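Local coordinates for SusD superfamily protein (PDB 3HDX) that probably binds polysaccharide at the outer membrane as a SusD-family lipoprotein of carbohydrate uptake in Bacteroides thetaiotaomicron, at residues L62-W75 / G455-A467. Residues are numbered along the deposited sequence; the frame is centred on the assembly and turned at random. Where two conformers were deposited one is given.
Sequences LNKPYDLLKKVSNW and GIYWPVSEDIITA
Trp458 slides its indole between Leu62 and Val72, a worked example of an aromatic plate gripped over both faces by methyl groups. Leu62 CD1 sits over the five-membered ring, 3.7 Å from its centroid and 12° off the normal, while Val72 CG1 lies over the six-membered ring from the opposite face, a second CH-pi contact. Leu69 CD2 meets the far end of the indole obliquely, 3.8 Å from Trp458 CZ3. With CG beside the backbone N (chi1 -78°), the far end of the Trp458 ring reaches in between Leu62 and Val72. Replacing the indole by an alanine is likely to leave Leu62 CD1 and Val72 CG1 without the ring between them. Beside the plate, Pro459 packs its CD against Leu62 CB.

Further along, polar atoms take over. Ser73 OG, between its backbone N and carbonyl carbon (chi1 79°), donates to Lys70 O (2.8 Å); Ser73 CB lies 3.3 Å from Pro459 O. Ser461 N shares its hydrogen between Ser73 O, weakly, and a water that donates to Ser73 O and also accepts from Trp75 N, bridging the backbones. A second water joins Asn74 ND2, Ser461 OG and Asp463 OD2; Asn74 OD1 accepts from Arg76 N, and Ser461 OG caps helix 462-467 by accepting from Asp463 N. Trp75 rests against Val460, whose CG2 is 3.8 Å from Trp75 CZ3, and against Ile464 CG2.

Helix 67-73 and the turns at its ends thus meet the loop leading into helix 462-467, joining N- and C-terminal parts of the SusD-family chain, 380 residues apart: helices 34-41 and 104-129 pack on Trp458, Trp129 meets Trp75 edge-to-face, and helix 52-58 touches Leu69.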
ATOM      1  N   LEU A  62     -13.108 -13.865  -9.874  1.00 16.28           N
ATOM      2  CA  LEU A  62     -12.984 -12.565 -10.525  1.00 15.83           C
ATOM      3  C   LEU A  62     -13.575 -12.417 -11.934  1.00 18.21           C
ATOM      4  O   LEU A  62     -13.604 -11.309 -12.465  1.00 19.26           O
ATOM      5  CB  LEU A  62     -11.514 -12.118 -10.499  1.00 14.78           C
ATOM      6  CG  LEU A  62     -10.781 -12.159  -9.152  1.00 15.24           C
ATOM      7  CD1 LEU A  62      -9.375 -11.566  -9.350  1.00 15.18           C
ATOM      8  CD2 LEU A  62     -11.547 -11.441  -8.034  1.00 14.82           C
ATOM      9  N   ASN A  63     -14.024 -13.553 -12.473  1.00 19.92           N
ATOM     10  CA  ASN A  63     -14.740 -13.599 -13.771  0.50 21.06           C
ATOM     11  C   ASN A  63     -16.253 -13.563 -13.635  1.00 22.59           C
ATOM     12  O   ASN A  63     -16.980 -13.598 -14.669  1.00 23.60           O
ATOM     13  CB  ASN A  63     -14.340 -14.831 -14.591  0.50 21.06           C
ATOM     14  CG  ASN A  63     -13.326 -14.524 -15.618  0.50 19.93           C
ATOM     15  OD1 ASN A  63     -12.905 -13.374 -15.785  0.50 20.52           O
ATOM     16  ND2 ASN A  63     -12.912 -15.555 -16.330  0.50 20.57           N
ATOM     17  N   LYS A  64     -16.775 -13.448 -12.411  1.00 23.68           N
ATOM     18  CA  LYS A  64     -18.231 -13.355 -12.232  1.00 23.98           C
ATOM     19  C   LYS A  64     -18.749 -12.039 -12.813  1.00 25.38           C
ATOM     20  O   LYS A  64     -18.027 -11.036 -12.823  1.00 26.15           O
ATOM     21  CB  LYS A  64     -18.659 -13.608 -10.775  1.00 23.67           C
ATOM     22  CG  LYS A  64     -18.572 -15.103 -10.410  1.00 25.15           C
ATOM     23  CD  LYS A  64     -19.180 -15.383  -9.060  1.00 26.94           C
ATOM     24  CE  LYS A  64     -19.319 -16.884  -8.807  1.00 28.28           C
ATOM     25  NZ  LYS A  64     -19.740 -17.268  -7.400  1.00 29.28           N
ATOM     26  N   PRO A  65     -20.000 -12.039 -13.329  1.00 27.50           N
ATOM     27  CA  PRO A  65     -20.543 -10.867 -14.047  1.00 27.84           C
ATOM     28  C   PRO A  65     -21.030  -9.708 -13.165  1.00 27.84           C
ATOM     29  O   PRO A  65     -22.248  -9.395 -13.123  1.00 29.54           O
ATOM     30  CB  PRO A  65     -21.713 -11.501 -14.856  1.00 28.28           C
ATOM     31  CG  PRO A  65     -22.273 -12.508 -13.903  1.00 29.08           C
ATOM     32  CD  PRO A  65     -20.999 -13.139 -13.276  1.00 28.93           C
ATOM     33  N   TYR A  66     -20.092  -9.093 -12.430  1.00 24.67           N
ATOM     34  CA  TYR A  66     -20.379  -7.967 -11.549  1.00 23.08           C
ATOM     35  C   TYR A  66     -19.632  -6.756 -12.047  1.00 22.41           C
ATOM     36  O   TYR A  66     -18.434  -6.836 -12.351  1.00 22.92           O
ATOM     37  CB  TYR A  66     -20.037  -8.272 -10.075  1.00 22.29           C
ATOM     38  CG  TYR A  66     -20.835  -9.408  -9.514  1.00 22.55           C
ATOM     39  CD1 TYR A  66     -22.218  -9.270  -9.287  1.00 24.44           C
ATOM     40  CD2 TYR A  66     -20.241 -10.630  -9.233  1.00 21.49           C
ATOM     41  CE1 TYR A  66     -22.953 -10.332  -8.786  1.00 23.95           C
ATOM     42  CE2 TYR A  66     -20.978 -11.697  -8.710  1.00 23.73           C
ATOM     43  CZ  TYR A  66     -22.325 -11.546  -8.508  1.00 24.09           C
ATOM     44  OH  TYR A  66     -23.045 -12.607  -8.007  1.00 26.36           O
ATOM     45  N   ASP A  67     -20.337  -5.635 -12.124  1.00 22.24           N
ATOM     46  CA  ASP A  67     -19.770  -4.375 -12.594  1.00 23.08           C
ATOM     47  C   ASP A  67     -18.527  -3.934 -11.767  1.00 21.22           C
ATOM     48  O   ASP A  67     -17.561  -3.428 -12.314  1.00 18.97           O
ATOM     49  CB  ASP A  67     -20.836  -3.276 -12.562  1.00 26.20           C
ATOM     50  CG  ASP A  67     -20.474  -2.054 -13.409  1.00 28.62           C
ATOM     51  OD1 ASP A  67     -19.975  -2.212 -14.529  1.00 30.39           O
ATOM     52  OD2 ASP A  67     -20.758  -0.933 -12.946  1.00 33.37           O
ATOM     53  N   LEU A  68     -18.566  -4.158 -10.453  1.00 19.23           N
ATOM     54  CA  LEU A  68     -17.437  -3.808  -9.587  1.00 18.52           C
ATOM     55  C   LEU A  68     -16.165  -4.457 -10.089  1.00 17.56           C
ATOM     56  O   LEU A  68     -15.118  -3.807 -10.135  1.00 17.29           O
ATOM     57  CB  LEU A  68     -17.670  -4.261  -8.140  1.00 18.03           C
ATOM     58  CG  LEU A  68     -16.488  -4.060  -7.160  1.00 18.28           C
ATOM     59  CD1 LEU A  68     -16.109  -2.580  -7.060  1.00 19.65           C
ATOM     60  CD2 LEU A  68     -16.873  -4.629  -5.755  1.00 19.23           C
ATOM     61  N   LEU A  69     -16.267  -5.749 -10.388  1.00 17.07           N
ATOM     62  CA  LEU A  69     -15.119  -6.521 -10.846  1.00 17.42           C
ATOM     63  C   LEU A  69     -14.587  -5.984 -12.169  1.00 17.51           C
ATOM     64  O   LEU A  69     -13.343  -5.829 -12.349  1.00 16.57           O
ATOM     65  CB  LEU A  69     -15.440  -8.015 -10.968  1.00 18.73           C
ATOM     66  CG  LEU A  69     -15.774  -8.788  -9.689  1.00 21.34           C
ATOM     67  CD1 LEU A  69     -16.205 -10.221  -9.995  1.00 23.03           C
ATOM     68  CD2 LEU A  69     -14.697  -8.758  -8.707  1.00 22.35           C
ATOM     69  N   LYS A  70     -15.502  -5.663 -13.090  1.00 15.81           N
ATOM     70  CA  LYS A  70     -15.097  -5.124 -14.380  0.50 17.09           C
ATOM     71  C   LYS A  70     -14.355  -3.780 -14.218  1.00 16.64           C
ATOM     72  O   LYS A  70     -13.315  -3.544 -14.846  1.00 17.47           O
ATOM     73  CB  LYS A  70     -16.328  -4.985 -15.298  0.50 18.87           C
ATOM     74  CG  LYS A  70     -16.980  -6.321 -15.615  0.50 20.44           C
ATOM     75  CD  LYS A  70     -18.116  -6.186 -16.585  0.50 23.11           C
ATOM     76  CE  LYS A  70     -18.720  -7.555 -16.794  0.50 24.19           C
ATOM     77  NZ  LYS A  70     -18.958  -8.168 -15.481  0.50 26.26           N
ATOM     78  N   LYS A  71     -14.888  -2.902 -13.379  1.00 15.85           N
ATOM     79  CA  LYS A  71     -14.286  -1.582 -13.115  1.00 16.83           C
ATOM     80  C   LYS A  71     -12.912  -1.666 -12.457  1.00 15.59           C
ATOM     81  O   LYS A  71     -11.955  -0.986 -12.859  1.00 15.64           O
ATOM     82  CB  LYS A  71     -15.211  -0.755 -12.223  1.00 19.57           C
ATOM     83  CG  LYS A  71     -16.488  -0.278 -12.930  1.00 22.17           C
ATOM     84  CD  LYS A  71     -17.404   0.352 -11.889  1.00 26.33           C
ATOM     85  CE  LYS A  71     -18.483   1.268 -12.469  1.00 29.29           C
ATOM     86  NZ  LYS A  71     -19.471   1.499 -11.302  1.00 32.11           N
ATOM     87  N   VAL A  72     -12.802  -2.494 -11.440  1.00 14.67           N
ATOM     88  CA  VAL A  72     -11.489  -2.650 -10.769  1.00 13.77           C
ATOM     89  C   VAL A  72     -10.453  -3.215 -11.744  1.00 13.79           C
ATOM     90  O   VAL A  72      -9.310  -2.768 -11.738  1.00 14.15           O
ATOM     91  CB  VAL A  72     -11.593  -3.548  -9.527  1.00 14.14           C
ATOM     92  CG1 VAL A  72     -10.223  -3.901  -8.950  1.00 13.62           C
ATOM     93  CG2 VAL A  72     -12.441  -2.856  -8.469  1.00 14.83           C
ATOM     94  N   SER A  73     -10.892  -4.121 -12.625  1.00 14.85           N
ATOM     95  CA  SER A  73     -10.022  -4.818 -13.557  1.00 14.81           C
ATOM     96  C   SER A  73      -9.496  -3.961 -14.697  1.00 13.75           C
ATOM     97  O   SER A  73      -8.576  -4.397 -15.362  1.00 15.31           O
ATOM     98  CB  SER A  73     -10.694  -6.068 -14.167  1.00 16.74           C
ATOM     99  OG  SER A  73     -11.584  -5.748 -15.207  1.00 18.92           O
ATOM    100  N   ASN A  74     -10.066  -2.781 -14.926  1.00 14.55           N
ATOM    101  CA  ASN A  74      -9.605  -1.867 -15.979  1.00 14.01           C
ATOM    102  C   ASN A  74      -8.454  -1.046 -15.393  1.00 14.76           C
ATOM    103  O   ASN A  74      -8.660  -0.292 -14.469  1.00 15.45           O
ATOM    104  CB  ASN A  74     -10.778  -0.971 -16.429  1.00 14.96           C
ATOM    105  CG  ASN A  74     -10.408  -0.056 -17.586  1.00 16.64           C
ATOM    106  OD1 ASN A  74      -9.362   0.583 -17.564  1.00 18.59           O
ATOM    107  ND2 ASN A  74     -11.281   0.032 -18.595  1.00 18.03           N
ATOM    108  N   TRP A  75      -7.268  -1.173 -15.993  1.00 13.74           N
ATOM    109  CA  TRP A  75      -6.061  -0.508 -15.504  1.00 12.81           C
ATOM    110  C   TRP A  75      -5.852   0.959 -15.938  1.00 13.75           C
ATOM    111  O   TRP A  75      -4.818   1.526 -15.671  1.00 14.57           O
ATOM    112  CB  TRP A  75      -4.799  -1.367 -15.793  1.00 12.76           C
ATOM    113  CG  TRP A  75      -4.557  -1.650 -17.245  1.00 13.93           C
ATOM    114  CD1 TRP A  75      -4.787  -0.822 -18.340  1.00 14.01           C
ATOM    115  CD2 TRP A  75      -4.002  -2.850 -17.776  1.00 14.36           C
ATOM    116  NE1 TRP A  75      -4.406  -1.455 -19.493  1.00 14.57           N
ATOM    117  CE2 TRP A  75      -3.903  -2.684 -19.182  1.00 15.03           C
ATOM    118  CE3 TRP A  75      -3.561  -4.059 -17.207  1.00 14.05           C
ATOM    119  CZ2 TRP A  75      -3.418  -3.679 -20.009  1.00 14.38           C
ATOM    120  CZ3 TRP A  75      -3.060  -5.039 -18.030  1.00 14.03           C
ATOM    121  CH2 TRP A  75      -3.023  -4.858 -19.421  1.00 13.96           C
ATOM    122  N   GLY A 455      -3.661 -17.339 -11.588  1.00 13.08           N
ATOM    123  CA  GLY A 455      -4.901 -17.074 -10.878  1.00 13.76           C
ATOM    124  C   GLY A 455      -4.794 -16.153  -9.685  1.00 13.28           C
ATOM    125  O   GLY A 455      -5.808 -15.812  -9.086  1.00 13.67           O
ATOM    126  N   ILE A 456      -3.564 -15.747  -9.371  1.00 11.80           N
ATOM    127  CA  ILE A 456      -3.286 -14.735  -8.345  1.00 11.64           C
ATOM    128  C   ILE A 456      -3.394 -13.318  -8.902  1.00 12.01           C
ATOM    129  O   ILE A 456      -3.276 -12.341  -8.129  1.00 13.44           O
ATOM    130  CB  ILE A 456      -1.890 -14.905  -7.698  1.00 12.64           C
ATOM    131  CG1 ILE A 456      -0.753 -14.837  -8.740  1.00 13.31           C
ATOM    132  CG2 ILE A 456      -1.874 -16.176  -6.807  1.00 13.12           C
ATOM    133  CD1 ILE A 456       0.613 -14.557  -8.118  1.00 13.65           C
ATOM    134  N   TYR A 457      -3.629 -13.172 -10.207  1.00 11.66           N
ATOM    135  CA  TYR A 457      -3.824 -11.841 -10.804  1.00 12.88           C
ATOM    136  C   TYR A 457      -5.266 -11.635 -11.204  1.00 12.49           C
ATOM    137  O   TYR A 457      -6.087 -12.569 -11.229  1.00 13.86           O
ATOM    138  CB  TYR A 457      -2.890 -11.687 -12.012  1.00 13.50           C
ATOM    139  CG  TYR A 457      -1.450 -11.897 -11.639  1.00 14.32           C
ATOM    140  CD1 TYR A 457      -0.855 -11.073 -10.713  1.00 13.55           C
ATOM    141  CD2 TYR A 457      -0.685 -12.912 -12.203  1.00 15.10           C
ATOM    142  CE1 TYR A 457       0.453 -11.230 -10.357  1.00 14.47           C
ATOM    143  CE2 TYR A 457       0.641 -13.104 -11.822  1.00 15.29           C
ATOM    144  CZ  TYR A 457       1.207 -12.239 -10.889  1.00 14.04           C
ATOM    145  OH  TYR A 457       2.545 -12.339 -10.490  1.00 16.49           O
ATOM    146  N   TRP A 458      -5.585 -10.382 -11.454  1.00 11.56           N
ATOM    147  CA  TRP A 458      -6.899  -9.967 -11.930  1.00 12.36           C
ATOM    148  C   TRP A 458      -6.979 -10.135 -13.428  1.00 13.17           C
ATOM    149  O   TRP A 458      -5.973 -10.048 -14.150  1.00 13.87           O
ATOM    150  CB  TRP A 458      -7.198  -8.491 -11.584  1.00 12.74           C
ATOM    151  CG  TRP A 458      -7.593  -8.338 -10.178  1.00 12.78           C
ATOM    152  CD1 TRP A 458      -6.782  -8.485  -9.064  1.00 12.79           C
ATOM    153  CD2 TRP A 458      -8.896  -8.000  -9.694  1.00 12.14           C
ATOM    154  NE1 TRP A 458      -7.528  -8.255  -7.926  1.00 13.24           N
ATOM    155  CE2 TRP A 458      -8.818  -7.936  -8.277  1.00 13.07           C
ATOM    156  CE3 TRP A 458     -10.131  -7.723 -10.327  1.00 14.32           C
ATOM    157  CZ2 TRP A 458      -9.948  -7.663  -7.467  1.00 14.78           C
ATOM    158  CZ3 TRP A 458     -11.234  -7.413  -9.524  1.00 15.37           C
ATOM    159  CH2 TRP A 458     -11.136  -7.393  -8.109  1.00 15.73           C
ATOM    160  N   PRO A 459      -8.196 -10.369 -13.941  1.00 14.73           N
ATOM    161  CA  PRO A 459      -8.346 -10.342 -15.392  1.00 14.29           C
ATOM    162  C   PRO A 459      -8.091  -8.919 -15.935  1.00 14.10           C
ATOM    163  O   PRO A 459      -8.218  -7.951 -15.197  1.00 13.88           O
ATOM    164  CB  PRO A 459      -9.815 -10.714 -15.592  1.00 14.90           C
ATOM    165  CG  PRO A 459     -10.474 -10.532 -14.351  1.00 16.86           C
ATOM    166  CD  PRO A 459      -9.477 -10.595 -13.265  1.00 14.90           C
ATOM    167  N   VAL A 460      -7.676  -8.848 -17.201  1.00 13.41           N
ATOM    168  CA  VAL A 460      -7.621  -7.615 -17.955  1.00 14.42           C
ATOM    169  C   VAL A 460      -9.068  -7.294 -18.398  1.00 16.03           C
ATOM    170  O   VAL A 460      -9.812  -8.170 -18.823  1.00 16.52           O
ATOM    171  CB  VAL A 460      -6.664  -7.743 -19.176  1.00 14.96           C
ATOM    172  CG1 VAL A 460      -6.646  -6.456 -20.035  1.00 15.77           C
ATOM    173  CG2 VAL A 460      -5.265  -8.090 -18.693  1.00 15.85           C
ATOM    174  N   SER A 461      -9.472  -6.041 -18.260  1.00 17.65           N
ATOM    175  CA  SER A 461     -10.822  -5.640 -18.666  1.00 19.05           C
ATOM    176  C   SER A 461     -11.010  -5.908 -20.162  1.00 19.32           C
ATOM    177  O   SER A 461     -10.134  -5.615 -20.983  1.00 19.17           O
ATOM    178  CB  SER A 461     -11.072  -4.162 -18.393  1.00 20.30           C
ATOM    179  OG  SER A 461     -12.282  -3.745 -19.050  1.00 23.38           O
ATOM    180  N   GLU A 462     -12.160  -6.481 -20.507  1.00 20.65           N
ATOM    181  CA  GLU A 462     -12.447  -6.764 -21.926  1.00 23.57           C
ATOM    182  C   GLU A 462     -12.508  -5.482 -22.770  1.00 21.67           C
ATOM    183  O   GLU A 462     -12.136  -5.507 -23.943  1.00 21.33           O
ATOM    184  CB  GLU A 462     -13.659  -7.702 -22.063  1.00 26.13           C
ATOM    185  CG  GLU A 462     -13.334  -9.206 -21.563  1.00 30.48           C
ATOM    186  CD  GLU A 462     -12.282 -10.026 -22.401  1.00 32.68           C
ATOM    187  OE1 GLU A 462     -12.104  -9.698 -23.608  1.00 36.27           O
ATOM    188  OE2 GLU A 462     -11.643 -11.024 -21.872  1.00 33.16           O
ATOM    189  N   ASP A 463     -12.851  -4.350 -22.148  1.00 21.81           N
ATOM    190  CA  ASP A 463     -12.826  -3.033 -22.830  1.00 23.89           C
ATOM    191  C   ASP A 463     -11.407  -2.687 -23.309  1.00 23.49           C
ATOM    192  O   ASP A 463     -11.227  -2.205 -24.436  1.00 24.83           O
ATOM    193  CB  ASP A 463     -13.343  -1.899 -21.926  1.00 25.70           C
ATOM    194  CG  ASP A 463     -14.844  -2.041 -21.572  1.00 28.98           C
ATOM    195  OD1 ASP A 463     -15.581  -2.749 -22.301  1.00 30.43           O
ATOM    196  OD2 ASP A 463     -15.266  -1.427 -20.556  1.00 31.22           O
ATOM    197  N   ILE A 464     -10.417  -2.999 -22.482  1.00 20.71           N
ATOM    198  CA  ILE A 464      -8.999  -2.760 -22.821  1.00 19.85           C
ATOM    199  C   ILE A 464      -8.581  -3.636 -24.016  1.00 20.42           C
ATOM    200  O   ILE A 464      -7.932  -3.148 -24.967  1.00 23.46           O
ATOM    201  CB  ILE A 464      -8.063  -3.003 -21.567  1.00 19.85           C
ATOM    202  CG1 ILE A 464      -8.307  -1.982 -20.425  1.00 20.25           C
ATOM    203  CG2 ILE A 464      -6.599  -3.007 -21.978  1.00 19.76           C
ATOM    204  CD1 ILE A 464      -7.929  -0.569 -20.700  1.00 22.22           C
ATOM    205  N   ILE A 465      -8.954  -4.909 -23.991  1.00 20.28           N
ATOM    206  CA  ILE A 465      -8.576  -5.866 -25.041  1.00 21.80           C
ATOM    207  C   ILE A 465      -9.240  -5.518 -26.371  1.00 24.18           C
ATOM    208  O   ILE A 465      -8.604  -5.609 -27.422  1.00 26.02           O
ATOM    209  CB  ILE A 465      -8.912  -7.299 -24.629  1.00 21.28           C
ATOM    210  CG1 ILE A 465      -7.961  -7.713 -23.477  1.00 21.67           C
ATOM    211  CG2 ILE A 465      -8.767  -8.304 -25.795  1.00 22.45           C
ATOM    212  CD1 ILE A 465      -8.361  -8.927 -22.816  1.00 22.80           C
ATOM    213  N   THR A 466     -10.509  -5.134 -26.311  1.00 24.03           N
ATOM    214  CA  THR A 466     -11.222  -4.703 -27.536  1.00 26.29           C
ATOM    215  C   THR A 466     -10.542  -3.511 -28.236  1.00 26.80           C
ATOM    216  O   THR A 466     -10.341  -3.540 -29.471  1.00 28.77           O
ATOM    217  CB  THR A 466     -12.715  -4.452 -27.232  1.00 26.73           C
ATOM    218  OG1 THR A 466     -13.291  -5.714 -26.865  1.00 28.18           O
ATOM    219  CG2 THR A 466     -13.468  -3.869 -28.470  1.00 27.19           C
ATOM    220  N   ALA A 467     -10.135  -2.525 -27.445  1.00 25.98           N
ATOM    221  CA  ALA A 467      -9.508  -1.299 -27.930  1.00 25.66           C
ATOM    222  C   ALA A 467      -8.040  -1.453 -28.354  1.00 25.62           C
ATOM    223  O   ALA A 467      -7.566  -0.663 -29.173  1.00 27.36           O
ATOM    224  CB  ALA A 467      -9.635  -0.191 -26.872  1.00 26.07           C
TER
HETATM  225  O   HOH W   1      -7.170  -3.902 -17.535  1.00 19.44           O
HETATM  226  O   HOH W   2     -13.821  -1.446 -18.282  1.00 28.85           O